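Local coordinates for Gp26 (Listeria phage P40, PDB 4JZ5), which is probably a peptidoglycan hydrolase of glycoside hydrolase family 25, an endolysin whose catalytic domain cuts glycan chains of the Listeria cell wall, at residues A82-G87 with L116-V121; D89-A94 with C132-D137. All coordinates share one frame; numbering follows the deposited sequence.

Contact 1 (A82-G87 with L116-V121); sequences ALFEGG and LDYEEV
Two first torsions bring the rings of Phe84 and Tyr118 together. At chi1 45° Phe84 tucks its CG between its own backbone N and carbonyl carbon, while in Tyr118 CG is anti to the backbone N (chi1 -163°), beside the carbonyl carbon. The rings then meet obliquely, their planes 31° apart, with Phe84 CZ 3.5 Å from Tyr118 CE1. Ala82 CB touches both Tyr118 and Leu116, 3.6 Å from Tyr118 CD1 and equally 3.6 Å from Leu116 CD1. That same Leu116 methyl also approaches the Phe84 ring, 4.1 Å from CE2.

The backbones join once, through a nearly straight bond of 3.0 Å from Ala82 N to Asp117 O. It carries parallel strand pairing just past the end of strand 76-81. Beyond it the chains diverge and waters take over. Ala82 O accepts from two of them: one also donates to Glu120 O, the other donates to Asp117 O and accepts from Glu119 N. A third joins Phe84 O to Tyr118 OH. Farther out, the Leu83 methyl CD2 lies 3.7 Å from Glu120 CD, and Tyr81 OH holds that carboxylate through OE2.

Asp117-Tyr118-Glu119 matches the Asp-X-Glu signature at the C-terminal end of a barrel strand in family 25, where the acidic pair serves catalysis in relatives. Segment 116-121 itself thus probably carries the active-site motif, and 82-87 packs beside it. Helix 87-106 lies against Phe84 through Asp89, Thr90 and Glu93, and helix 128-143 meets Tyr118 with Val128 and Cys132. Strand 147-152, for its part, pairs with strand 114-117 along the other edge, the backbone of Tyr150 hydrogen-bonding those of Leu116 and Tyr118.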
ATOM      1  N   ALA A  82       0.868   7.859  -6.447  1.00  5.24           N
ATOM      2  CA  ALA A  82       1.621   8.440  -7.551  1.00  5.59           C
ATOM      3  C   ALA A  82       0.886   9.537  -8.306  1.00  5.34           C
ATOM      4  O   ALA A  82      -0.294   9.391  -8.627  1.00  6.01           O
ATOM      5  CB  ALA A  82       1.988   7.356  -8.528  1.00  7.55           C
ATOM      6  N   LEU A  83       1.625  10.594  -8.627  1.00  5.37           N
ATOM      7  CA  LEU A  83       1.136  11.714  -9.424  1.00  5.98           C
ATOM      8  C   LEU A  83       2.204  12.174 -10.421  1.00  5.57           C
ATOM      9  O   LEU A  83       2.188  13.309 -10.882  1.00  6.13           O
ATOM     10  CB  LEU A  83       0.761  12.877  -8.510  1.00  5.99           C
ATOM     11  CG  LEU A  83      -0.451  12.592  -7.621  1.00  6.45           C
ATOM     12  CD1 LEU A  83      -0.607  13.650  -6.541  1.00  8.03           C
ATOM     13  CD2 LEU A  83      -1.720  12.483  -8.443  1.00  9.28           C
ATOM     14  N   PHE A  84       3.130  11.291 -10.790  1.00  5.48           N
ATOM     15  CA  PHE A  84       4.330  11.766 -11.466  1.00  6.25           C
ATOM     16  C   PHE A  84       4.128  12.146 -12.930  1.00  6.30           C
ATOM     17  O   PHE A  84       3.319  11.563 -13.653  1.00  6.66           O
ATOM     18  CB  PHE A  84       5.535  10.823 -11.274  1.00  5.91           C
ATOM     19  CG  PHE A  84       5.254   9.347 -11.455  1.00  5.28           C
ATOM     20  CD1 PHE A  84       4.978   8.809 -12.703  1.00  5.85           C
ATOM     21  CD2 PHE A  84       5.346   8.487 -10.383  1.00  5.55           C
ATOM     22  CE1 PHE A  84       4.776   7.443 -12.856  1.00  6.29           C
ATOM     23  CE2 PHE A  84       5.167   7.118 -10.543  1.00  5.06           C
ATOM     24  CZ  PHE A  84       4.879   6.597 -11.774  1.00  6.52           C
ATOM     25  N   GLU A  85       4.895  13.142 -13.349  1.00  6.47           N
ATOM     26  CA  GLU A  85       4.790  13.701 -14.691  1.00  6.95           C
ATOM     27  C   GLU A  85       5.647  12.978 -15.728  1.00  7.10           C
ATOM     28  O   GLU A  85       5.513  13.249 -16.920  1.00  7.51           O
ATOM     29  CB  GLU A  85       5.173  15.190 -14.664  1.00  7.44           C
ATOM     30  CG  GLU A  85       4.187  16.044 -13.863  1.00  7.53           C
ATOM     31  CD  GLU A  85       4.436  17.533 -13.946  1.00  8.28           C
ATOM     32  OE1 GLU A  85       5.431  17.953 -14.582  1.00  9.17           O
ATOM     33  OE2 GLU A  85       3.596  18.303 -13.398  1.00  9.71           O
ATOM     34  N   GLY A  86       6.518  12.074 -15.281  1.00  7.10           N
ATOM     35  CA  GLY A  86       7.526  11.487 -16.138  1.00  7.27           C
ATOM     36  C   GLY A  86       8.881  12.103 -15.855  1.00  7.00           C
ATOM     37  O   GLY A  86       9.006  13.015 -15.046  1.00  8.00           O
ATOM     38  N   GLY A  87       9.919  11.592 -16.509  1.00  8.76           N
ATOM     39  CA  GLY A  87      11.238  12.178 -16.382  1.00  9.58           C
ATOM     40  C   GLY A  87      11.712  12.266 -14.946  1.00  7.51           C
ATOM     41  O   GLY A  87      11.545  11.336 -14.167  1.00  8.27           O
ATOM     42  N   LEU A 116       4.039   1.139  -4.769  1.00  4.31           N
ATOM     43  CA  LEU A 116       3.591   2.166  -5.684  1.00  4.48           C
ATOM     44  C   LEU A 116       2.087   1.982  -5.918  1.00  4.35           C
ATOM     45  O   LEU A 116       1.661   0.937  -6.426  1.00  5.07           O
ATOM     46  CB  LEU A 116       4.328   2.023  -7.012  1.00  4.38           C
ATOM     47  CG  LEU A 116       3.854   2.912  -8.154  1.00  5.11           C
ATOM     48  CD1 LEU A 116       3.904   4.370  -7.760  1.00  5.91           C
ATOM     49  CD2 LEU A 116       4.698   2.683  -9.398  1.00  5.86           C
ATOM     50  N   ASP A 117       1.295   2.990  -5.558  1.00  4.57           N
ATOM     51  CA  ASP A 117      -0.147   3.033  -5.829  1.00  4.66           C
ATOM     52  C   ASP A 117      -0.340   3.887  -7.072  1.00  4.56           C
ATOM     53  O   ASP A 117      -0.123   5.117  -7.040  1.00  5.31           O
ATOM     54  CB  ASP A 117      -0.828   3.644  -4.592  1.00  5.67           C
ATOM     55  CG  ASP A 117      -2.309   3.915  -4.755  1.00  6.83           C
ATOM     56  OD1 ASP A 117      -2.805   3.999  -5.879  1.00  6.98           O
ATOM     57  OD2 ASP A 117      -2.983   4.083  -3.718  1.00  9.25           O
ATOM     58  N   TYR A 118      -0.657   3.233  -8.189  1.00  5.17           N
ATOM     59  CA  TYR A 118      -0.704   3.911  -9.481  1.00  5.71           C
ATOM     60  C   TYR A 118      -2.084   3.724 -10.061  1.00  7.90           C
ATOM     61  O   TYR A 118      -2.367   2.657 -10.634  1.00  8.37           O
ATOM     62  CB  TYR A 118       0.364   3.393 -10.469  1.00  7.42           C
ATOM     63  CG  TYR A 118       0.538   4.375 -11.598  1.00  6.48           C
ATOM     64  CD1 TYR A 118       1.379   5.461 -11.473  1.00  6.59           C
ATOM     65  CD2 TYR A 118      -0.205   4.275 -12.754  1.00  7.63           C
ATOM     66  CE1 TYR A 118       1.490   6.405 -12.472  1.00  6.54           C
ATOM     67  CE2 TYR A 118      -0.096   5.212 -13.763  1.00  7.15           C
ATOM     68  CZ  TYR A 118       0.731   6.283 -13.612  1.00  7.26           C
ATOM     69  OH  TYR A 118       0.810   7.208 -14.628  1.00  7.35           O
ATOM     70  N   GLU A 119      -2.941   4.732  -9.905  1.00  7.44           N
ATOM     71  CA  GLU A 119      -4.337   4.579 -10.294  1.00  9.27           C
ATOM     72  C   GLU A 119      -4.909   5.790 -11.035  1.00  8.65           C
ATOM     73  O   GLU A 119      -6.110   5.849 -11.296  1.00  9.32           O
ATOM     74  CB  GLU A 119      -5.164   4.248  -9.061  1.00 10.77           C
ATOM     75  CG  GLU A 119      -5.218   5.349  -8.037  1.00 10.35           C
ATOM     76  CD  GLU A 119      -5.940   4.913  -6.747  1.00  9.21           C
ATOM     77  OE1 GLU A 119      -5.311   4.463  -5.778  1.00  8.59           O
ATOM     78  OE2 GLU A 119      -7.182   5.042  -6.682  1.00 12.70           O
ATOM     79  N   GLU A 120      -4.052   6.744 -11.392  1.00  9.04           N
ATOM     80  CA  GLU A 120      -4.411   7.821 -12.310  1.00  8.99           C
ATOM     81  C   GLU A 120      -3.140   8.185 -13.052  1.00  7.65           C
ATOM     82  O   GLU A 120      -2.047   7.808 -12.638  1.00  7.52           O
ATOM     83  CB  GLU A 120      -5.004   9.029 -11.577  1.00 10.24           C
ATOM     84  CG  GLU A 120      -4.055   9.765 -10.640  1.00  9.88           C
ATOM     85  CD  GLU A 120      -4.701  11.012 -10.052  1.00 10.67           C
ATOM     86  OE1 GLU A 120      -4.751  12.046 -10.755  1.00 12.85           O
ATOM     87  OE2 GLU A 120      -5.184  10.956  -8.890  1.00 10.69           O
ATOM     88  N   VAL A 121      -3.287   8.896 -14.160  1.00  8.17           N
ATOM     89  CA  VAL A 121      -2.152   9.215 -15.014  1.00  7.58           C
ATOM     90  C   VAL A 121      -1.949  10.717 -15.109  1.00  7.85           C
ATOM     91  O   VAL A 121      -2.862  11.446 -15.486  1.00 10.09           O
ATOM     92  CB  VAL A 121      -2.332   8.638 -16.425  1.00  9.23           C
ATOM     93  CG1 VAL A 121      -1.109   8.947 -17.273  1.00 10.29           C
ATOM     94  CG2 VAL A 121      -2.584   7.132 -16.357  1.00  9.92           C
TER
HETATM   95  O   HOH W   1      -0.267   9.469 -11.429  1.00  7.66           O
HETATM   96  O   HOH W   2      -1.952   7.045  -8.389  1.00  7.71           O
HETATM   97  O   HOH W   3       1.371   9.653 -13.552  1.00  6.30           O

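Contact 2 (D89-A94 with C132-D137); sequences DTINEA and CQRFID
Phe135 brings the CE2 corner of its ring to the backbone of helix 87-106 where Glu93 passes into Ala94. Its CE2 is 3.4 Å from Ala94 N, and the Ala94 methyl sits over one ring face, CB 4.1 Å from the ring centroid of Phe135 and 23° off the normal, a CH-pi contact. With chi1 at 179°, Phe135 CG is anti to the backbone N, which sends the ring to the sheet side of the groove, alongside Ala94. On the flank Glu93 CB comes to 4.1 Å from Phe135 CE2.

One turn earlier, Thr90 stands between two partners. Its methyl CG2 packs 4.0 Å from Phe135 CB, and its CB is 3.6 Å from Arg134 NH1. The Arg134 chain bends at chi3 and crosses Ile91 at about a right angle: Ile91 CD1 lies over one face of the guanidinium, and Ile91 CG1 is 3.6 Å from Arg134 NH2.

The axes of the two short helical segments come within 8.7 Å and run broadly the same way, with a crossing angle of -38°. Strand 76-81, helix 87-106 and strand 114-117 form a beta-alpha-beta crossover of the beta/alpha barrel of family 25, and helix 128-143 follows the second strand.

In the second shell Glu131 secures both polar ends: its OE1 hydrogen-bonds Thr90 OG1 and forms a salt bridge with Arg134 NH1. That arginine nitrogen also hydrogen-bonds Gly87 O, so the guanidinium ties helix 128-143 to the backbone at Gly87, just ahead of 89-94. Toward the sheet the Phe135 ring meets that of His80 and touches Leu116, while farther along helix 128-143 His138 packs on both Ile91 and Ala94, and Val139 on Ala94.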
ATOM      1  N   ASP A  89      10.566  13.964 -12.529  1.00  6.50           N
ATOM      2  CA  ASP A  89       9.499  13.969 -11.537  1.00  6.26           C
ATOM      3  C   ASP A  89       9.187  12.566 -11.033  1.00  5.55           C
ATOM      4  O   ASP A  89       8.852  12.399  -9.867  1.00  5.87           O
ATOM      5  CB  ASP A  89       8.247  14.619 -12.116  1.00  6.62           C
ATOM      6  CG  ASP A  89       7.216  14.950 -11.057  1.00  6.50           C
ATOM      7  OD1 ASP A  89       7.566  15.602 -10.052  1.00  9.74           O
ATOM      8  OD2 ASP A  89       6.041  14.592 -11.247  1.00  8.03           O
ATOM      9  N   THR A  90       9.291  11.553 -11.886  1.00  5.84           N
ATOM     10  CA  THR A  90       9.071  10.181 -11.445  1.00  5.76           C
ATOM     11  C   THR A  90      10.072   9.797 -10.361  1.00  5.70           C
ATOM     12  O   THR A  90       9.720   9.181  -9.351  1.00  5.92           O
ATOM     13  CB  THR A  90       9.184   9.225 -12.624  1.00  5.90           C
ATOM     14  OG1 THR A  90       8.261   9.656 -13.636  1.00  6.20           O
ATOM     15  CG2 THR A  90       8.881   7.790 -12.222  1.00  6.37           C
ATOM     16  N   ILE A  91      11.329  10.163 -10.575  1.00  6.33           N
ATOM     17  CA  ILE A  91      12.375   9.882  -9.607  1.00  6.43           C
ATOM     18  C   ILE A  91      12.164  10.711  -8.343  1.00  5.79           C
ATOM     19  O   ILE A  91      12.352  10.217  -7.225  1.00  6.75           O
ATOM     20  CB  ILE A  91      13.768  10.155 -10.218  1.00  7.51           C
ATOM     21  CG1 ILE A  91      13.972   9.306 -11.479  1.00  9.13           C
ATOM     22  CG2 ILE A  91      14.871   9.879  -9.205  1.00  9.07           C
ATOM     23  CD1 ILE A  91      13.793   7.809 -11.257  1.00 11.17           C
ATOM     24  N   ASN A  92      11.753  11.969  -8.493  1.00  6.81           N
ATOM     25  CA  ASN A  92      11.501  12.783  -7.310  1.00  7.11           C
ATOM     26  C   ASN A  92      10.377  12.183  -6.467  1.00  5.88           C
ATOM     27  O   ASN A  92      10.439  12.209  -5.233  1.00  6.41           O
ATOM     28  CB  ASN A  92      11.200  14.229  -7.690  1.00  7.79           C
ATOM     29  CG  ASN A  92      12.406  14.945  -8.265  1.00  9.39           C
ATOM     30  OD1 ASN A  92      13.542  14.546  -8.042  1.00 11.46           O
ATOM     31  ND2 ASN A  92      12.159  16.022  -8.990  1.00 10.55           N
ATOM     32  N   GLU A  93       9.361  11.615  -7.114  1.00  5.57           N
ATOM     33  CA  GLU A  93       8.308  10.932  -6.373  1.00  5.51           C
ATOM     34  C   GLU A  93       8.832   9.656  -5.712  1.00  5.66           C
ATOM     35  O   GLU A  93       8.472   9.350  -4.568  1.00  5.64           O
ATOM     36  CB  GLU A  93       7.103  10.615  -7.269  1.00  5.47           C
ATOM     37  CG  GLU A  93       6.294  11.871  -7.577  1.00  6.18           C
ATOM     38  CD  GLU A  93       4.840  11.634  -7.903  1.00  5.16           C
ATOM     39  OE1 GLU A  93       4.322  10.503  -7.678  1.00  5.40           O
ATOM     40  OE2 GLU A  93       4.194  12.604  -8.343  1.00  6.43           O
ATOM     41  N   ALA A  94       9.683   8.905  -6.399  1.00  5.27           N
ATOM     42  CA  ALA A  94      10.310   7.745  -5.776  1.00  6.30           C
ATOM     43  C   ALA A  94      11.074   8.172  -4.522  1.00  5.66           C
ATOM     44  O   ALA A  94      11.019   7.481  -3.496  1.00  6.17           O
ATOM     45  CB  ALA A  94      11.221   7.055  -6.764  1.00  6.52           C
ATOM     46  N   CYS A 132       6.257   3.487 -14.169  1.00  4.93           N
ATOM     47  CA  CYS A 132       6.113   2.707 -12.956  1.00  4.70           C
ATOM     48  C   CYS A 132       7.395   1.929 -12.684  1.00  4.68           C
ATOM     49  O   CYS A 132       7.833   1.839 -11.547  1.00  4.98           O
ATOM     50  CB  CYS A 132       4.929   1.744 -13.059  1.00  5.33           C
ATOM     51  SG  CYS A 132       3.330   2.545 -12.876  1.00  5.63           S
ATOM     52  N   GLN A 133       7.981   1.346 -13.728  1.00  5.09           N
ATOM     53  CA  GLN A 133       9.213   0.588 -13.560  1.00  5.39           C
ATOM     54  C   GLN A 133      10.357   1.473 -13.057  1.00  5.61           C
ATOM     55  O   GLN A 133      11.114   1.059 -12.169  1.00  5.68           O
ATOM     56  CB  GLN A 133       9.628  -0.101 -14.862  1.00  5.51           C
ATOM     57  CG  GLN A 133      10.696  -1.156 -14.621  1.00  5.52           C
ATOM     58  CD  GLN A 133      10.127  -2.326 -13.875  1.00  5.52           C
ATOM     59  OE1 GLN A 133       9.239  -3.005 -14.393  1.00  6.85           O
ATOM     60  NE2 GLN A 133      10.529  -2.517 -12.630  1.00  6.55           N
ATOM     61  N   ARG A 134      10.492   2.668 -13.627  1.00  5.59           N
ATOM     62  CA  ARG A 134      11.520   3.598 -13.172  1.00  5.70           C
ATOM     63  C   ARG A 134      11.346   3.921 -11.694  1.00  5.35           C
ATOM     64  O   ARG A 134      12.335   3.961 -10.947  1.00  5.93           O
ATOM     65  CB  ARG A 134      11.516   4.877 -14.005  1.00  6.39           C
ATOM     66  CG  ARG A 134      11.894   4.656 -15.464  1.00  6.91           C
ATOM     67  CD  ARG A 134      11.827   5.968 -16.238  1.00  7.49           C
ATOM     68  NE  ARG A 134      12.861   6.895 -15.794  1.00  9.38           N
ATOM     69  CZ  ARG A 134      12.671   8.146 -15.393  1.00  8.55           C
ATOM     70  NH1 ARG A 134      11.471   8.701 -15.378  1.00  9.02           N
ATOM     71  NH2 ARG A 134      13.724   8.848 -15.001  1.00 10.25           N
ATOM     72  N   PHE A 135      10.115   4.167 -11.274  1.00  5.05           N
ATOM     73  CA  PHE A 135       9.836   4.452  -9.872  1.00  5.32           C
ATOM     74  C   PHE A 135      10.251   3.290  -8.972  1.00  4.72           C
ATOM     75  O   PHE A 135      10.967   3.478  -7.991  1.00  5.18           O
ATOM     76  CB  PHE A 135       8.339   4.754  -9.725  1.00  4.88           C
ATOM     77  CG  PHE A 135       7.894   5.039  -8.308  1.00  4.55           C
ATOM     78  CD1 PHE A 135       7.709   4.015  -7.395  1.00  4.81           C
ATOM     79  CD2 PHE A 135       7.643   6.344  -7.900  1.00  5.25           C
ATOM     80  CE1 PHE A 135       7.304   4.283  -6.099  1.00  4.98           C
ATOM     81  CE2 PHE A 135       7.226   6.619  -6.605  1.00  5.32           C
ATOM     82  CZ  PHE A 135       7.062   5.581  -5.707  1.00  5.48           C
ATOM     83  N   ILE A 136       9.782   2.101  -9.307  1.00  4.59           N
ATOM     84  CA  ILE A 136      10.021   0.915  -8.496  1.00  5.25           C
ATOM     85  C   ILE A 136      11.511   0.574  -8.447  1.00  5.44           C
ATOM     86  O   ILE A 136      12.046   0.305  -7.367  1.00  5.66           O
ATOM     87  CB  ILE A 136       9.165  -0.246  -9.026  1.00  5.11           C
ATOM     88  CG1 ILE A 136       7.684   0.038  -8.714  1.00  5.39           C
ATOM     89  CG2 ILE A 136       9.631  -1.590  -8.467  1.00  6.11           C
ATOM     90  CD1 ILE A 136       6.725  -0.878  -9.425  1.00  8.12           C
ATOM     91  N   ASP A 137      12.182   0.614  -9.593  1.00  5.79           N
ATOM     92  CA  ASP A 137      13.606   0.355  -9.620  1.00  6.31           C
ATOM     93  C   ASP A 137      14.337   1.330  -8.711  1.00  5.74           C
ATOM     94  O   ASP A 137      15.290   0.954  -8.018  1.00  6.77           O
ATOM     95  CB  ASP A 137      14.169   0.546 -11.023  1.00  7.03           C
ATOM     96  CG  ASP A 137      13.719  -0.512 -12.029  1.00  7.89           C
ATOM     97  OD1 ASP A 137      13.108  -1.517 -11.647  1.00  8.54           O
ATOM     98  OD2 ASP A 137      14.019  -0.315 -13.230  1.00 10.87           O
TER

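In the fold
The chain leaves strand 76-81 through 82-87, runs on through 89-94 in helix 87-106, and returns along strand 114-117, where 116-121 closes contact 1 over 28 mostly helical residues. It then enters helix 128-143, and 132-137 closes contact 2 over 37 residues. The segments alternate, so the two loops cross rather than nest. Contact 1 joins what follows strand 76-81 to the end of its parallel neighbour 114-117 and the loop beyond, and contact 2 joins the helices that follow the two strands. With centres about 9 Å apart they touch directly: Leu83 N is 2.9 Å from Glu93 OE1, a probable hydrogen bond tying the loop of 82-87 to the helix it leads into.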